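Local atomic coordinates of ferulic acid decarboxylase 1 (Candida dubliniensis, PDB entry 4ZAD), a protein that catalyses the reversible decarboxylation of cinnamic, coumaric and ferulic acids to the corresponding vinyl compounds, using a prenylated flavin cofactor and manganese. Residues A[414-420]-A[431-435]. Residues are numbered along the deposited sequence; the frame is centred on the assembly and turned at random.
Sequences ILVGDDI and AYTTR
Asp419 OD2 accepts two N-H groups of Arg435, a nearly straight bond from NH2 at 2.7 Å (164°) and a weak one from NH1 at 3.2 Å. In this strand-turn-helix segment of the C-terminal domain, the bridge ties the type I turn Gly417-Ile420 to Arg435, just beyond helix 425-434. Because Asp419 OD1 takes Arg435 NH1 at 3.0 Å, the pair is an end-on bidentate salt bridge. Both oxygens use their syn lone pairs, and the paired bonds hold carboxylate and guanidinium nearly coplanar, 6° apart, restricting their rotation. Extended from CG to NE, the arginine runs over Ala431, whose CB lies 4.1 Å from the guanidinium plane, offset toward its rim. Tyr293 OH of the second subunit hydrogen-bonds Arg435 NE, which places the arginine at the dimer interface; Trp430 of the same chain adds a cation-pi contact. Ala431 CB sits 3.9 Å from both Val416 CG2 and Ile420 CG1, apolar contacts that seat the helix on strand and turn. With CG anti to the backbone N (chi1 173°), the Tyr432 ring is carried toward Ile414; its OH hydrogen-bonds Glu412 OE2, while Ile414 CD1 meets the ring obliquely, 3.4 Å from Tyr432 CD1.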
ATOM      1  N   ILE A 414      10.863   9.545  -1.848  1.00 19.88           N
ATOM      2  CA  ILE A 414      11.247   8.182  -1.629  1.00 19.18           C
ATOM      3  C   ILE A 414      12.230   7.760  -2.688  1.00 19.54           C
ATOM      4  O   ILE A 414      11.900   7.683  -3.833  1.00 20.05           O
ATOM      5  CB  ILE A 414      10.045   7.318  -1.681  1.00 18.83           C
ATOM      6  CG1 ILE A 414       9.160   7.622  -0.453  1.00 18.04           C
ATOM      7  CG2 ILE A 414      10.463   5.870  -1.694  1.00 17.58           C
ATOM      8  CD1 ILE A 414       7.930   6.788  -0.381  1.00 13.03           C
ATOM      9  N   LEU A 415      13.480   7.573  -2.322  1.00 20.21           N
ATOM     10  CA  LEU A 415      14.493   7.284  -3.314  1.00 19.96           C
ATOM     11  C   LEU A 415      14.612   5.770  -3.395  1.00 20.10           C
ATOM     12  O   LEU A 415      14.805   5.123  -2.384  1.00 20.42           O
ATOM     13  CB  LEU A 415      15.801   7.920  -2.920  1.00 19.58           C
ATOM     14  CG  LEU A 415      15.753   9.444  -2.682  1.00 20.51           C
ATOM     15  CD1 LEU A 415      17.145   9.939  -2.107  1.00 19.87           C
ATOM     16  CD2 LEU A 415      15.367  10.253  -3.875  1.00 14.74           C
ATOM     17  N   VAL A 416      14.449   5.221  -4.594  1.00 19.82           N
ATOM     18  CA  VAL A 416      14.506   3.804  -4.790  1.00 20.15           C
ATOM     19  C   VAL A 416      15.307   3.447  -6.043  1.00 20.78           C
ATOM     20  O   VAL A 416      15.398   4.232  -6.977  1.00 20.35           O
ATOM     21  CB  VAL A 416      13.089   3.203  -4.850  1.00 20.57           C
ATOM     22  CG1 VAL A 416      12.289   3.722  -6.064  1.00 18.38           C
ATOM     23  CG2 VAL A 416      13.201   1.701  -4.856  1.00 21.22           C
ATOM     24  N   GLY A 417      15.903   2.264  -6.049  1.00 21.61           N
ATOM     25  CA  GLY A 417      16.677   1.796  -7.191  1.00 22.12           C
ATOM     26  C   GLY A 417      15.780   1.327  -8.311  1.00 23.07           C
ATOM     27  O   GLY A 417      14.561   1.225  -8.152  1.00 23.91           O
ATOM     28  N   ASP A 418      16.395   1.011  -9.440  1.00 23.33           N
ATOM     29  CA  ASP A 418      15.709   0.974 -10.717  1.00 24.13           C
ATOM     30  C   ASP A 418      15.112  -0.393 -11.023  1.00 24.09           C
ATOM     31  O   ASP A 418      14.757  -0.646 -12.156  1.00 23.65           O
ATOM     32  CB  ASP A 418      16.698   1.391 -11.837  1.00 25.37           C
ATOM     33  CG  ASP A 418      17.886   0.421 -11.950  1.00 28.15           C
ATOM     34  OD1 ASP A 418      17.704  -0.639 -12.586  1.00 31.67           O
ATOM     35  OD2 ASP A 418      18.944   0.666 -11.321  1.00 32.46           O
ATOM     36  N   ASP A 419      15.008  -1.271 -10.023  1.00 24.60           N
ATOM     37  CA  ASP A 419      14.319  -2.584 -10.164  1.00 24.99           C
ATOM     38  C   ASP A 419      12.799  -2.432  -9.907  1.00 24.24           C
ATOM     39  O   ASP A 419      12.004  -3.322 -10.198  1.00 22.42           O
ATOM     40  CB  ASP A 419      14.925  -3.612  -9.188  1.00 25.07           C
ATOM     41  CG  ASP A 419      14.805  -3.171  -7.713  1.00 28.16           C
ATOM     42  OD1 ASP A 419      15.246  -2.018  -7.386  1.00 28.29           O
ATOM     43  OD2 ASP A 419      14.264  -3.985  -6.887  1.00 29.99           O
ATOM     44  N   ILE A 420      12.429  -1.284  -9.351  1.00 23.48           N
ATOM     45  CA  ILE A 420      11.064  -1.033  -8.927  1.00 23.56           C
ATOM     46  C   ILE A 420      10.358  -0.161  -9.960  1.00 23.18           C
ATOM     47  O   ILE A 420      10.796   0.984 -10.220  1.00 23.96           O
ATOM     48  CB  ILE A 420      11.039  -0.287  -7.554  1.00 23.12           C
ATOM     49  CG1 ILE A 420      11.714  -1.123  -6.484  1.00 21.82           C
ATOM     50  CG2 ILE A 420       9.641   0.046  -7.139  1.00 23.41           C
ATOM     51  CD1 ILE A 420      11.139  -2.414  -6.326  1.00 20.32           C
ATOM     52  N   ALA A 431       9.328  -2.022  -1.560  1.00 19.86           N
ATOM     53  CA  ALA A 431      10.600  -1.363  -1.449  1.00 20.10           C
ATOM     54  C   ALA A 431      10.628  -0.418  -0.255  1.00 20.73           C
ATOM     55  O   ALA A 431      11.674  -0.208   0.346  1.00 21.83           O
ATOM     56  CB  ALA A 431      10.897  -0.633  -2.748  1.00 19.33           C
ATOM     57  N   TYR A 432       9.494   0.166   0.107  1.00 20.92           N
ATOM     58  CA  TYR A 432       9.527   1.244   1.098  1.00 20.56           C
ATOM     59  C   TYR A 432       9.667   0.661   2.476  1.00 20.64           C
ATOM     60  O   TYR A 432      10.328   1.218   3.343  1.00 20.89           O
ATOM     61  CB  TYR A 432       8.266   2.089   1.018  1.00 20.54           C
ATOM     62  CG  TYR A 432       8.131   3.143   2.118  1.00 21.29           C
ATOM     63  CD1 TYR A 432       8.599   4.417   1.925  1.00 23.00           C
ATOM     64  CD2 TYR A 432       7.529   2.852   3.331  1.00 21.47           C
ATOM     65  CE1 TYR A 432       8.474   5.392   2.895  1.00 24.73           C
ATOM     66  CE2 TYR A 432       7.403   3.816   4.328  1.00 23.18           C
ATOM     67  CZ  TYR A 432       7.878   5.093   4.097  1.00 25.76           C
ATOM     68  OH  TYR A 432       7.774   6.088   5.042  1.00 26.83           O
ATOM     69  N   THR A 433       9.017  -0.472   2.690  1.00 20.80           N
ATOM     70  CA  THR A 433       9.004  -1.069   4.008  1.00 20.80           C
ATOM     71  C   THR A 433      10.257  -1.915   4.216  1.00 20.30           C
ATOM     72  O   THR A 433      10.762  -1.984   5.324  1.00 20.82           O
ATOM     73  CB  THR A 433       7.728  -1.869   4.223  1.00 20.87           C
ATOM     74  OG1 THR A 433       7.599  -2.823   3.196  1.00 21.34           O
ATOM     75  CG2 THR A 433       6.535  -0.964   4.105  1.00 22.57           C
ATOM     76  N   THR A 434      10.789  -2.516   3.156  1.00 20.19           N
ATOM     77  CA  THR A 434      11.934  -3.414   3.284  1.00 20.24           C
ATOM     78  C   THR A 434      13.294  -2.770   3.057  1.00 20.88           C
ATOM     79  O   THR A 434      14.292  -3.389   3.365  1.00 21.12           O
ATOM     80  CB  THR A 434      11.795  -4.698   2.359  1.00 20.42           C
ATOM     81  OG1 THR A 434      11.715  -4.342   0.961  1.00 19.90           O
ATOM     82  CG2 THR A 434      10.581  -5.469   2.733  1.00 17.82           C
ATOM     83  N   ARG A 435      13.358  -1.548   2.526  1.00 21.31           N
ATOM     84  CA  ARG A 435      14.662  -0.920   2.237  1.00 21.47           C
ATOM     85  C   ARG A 435      15.062   0.344   3.041  1.00 22.00           C
ATOM     86  O   ARG A 435      16.059   0.948   2.732  1.00 21.51           O
ATOM     87  CB  ARG A 435      14.755  -0.607   0.743  1.00 21.24           C
ATOM     88  CG  ARG A 435      14.422  -1.801  -0.122  1.00 21.73           C
ATOM     89  CD  ARG A 435      14.816  -1.640  -1.603  1.00 20.59           C
ATOM     90  NE  ARG A 435      14.338  -2.793  -2.344  1.00 16.33           N
ATOM     91  CZ  ARG A 435      14.389  -2.941  -3.653  1.00 18.04           C
ATOM     92  NH1 ARG A 435      14.963  -2.015  -4.408  1.00 21.01           N
ATOM     93  NH2 ARG A 435      13.914  -4.067  -4.208  1.00 17.74           N
TER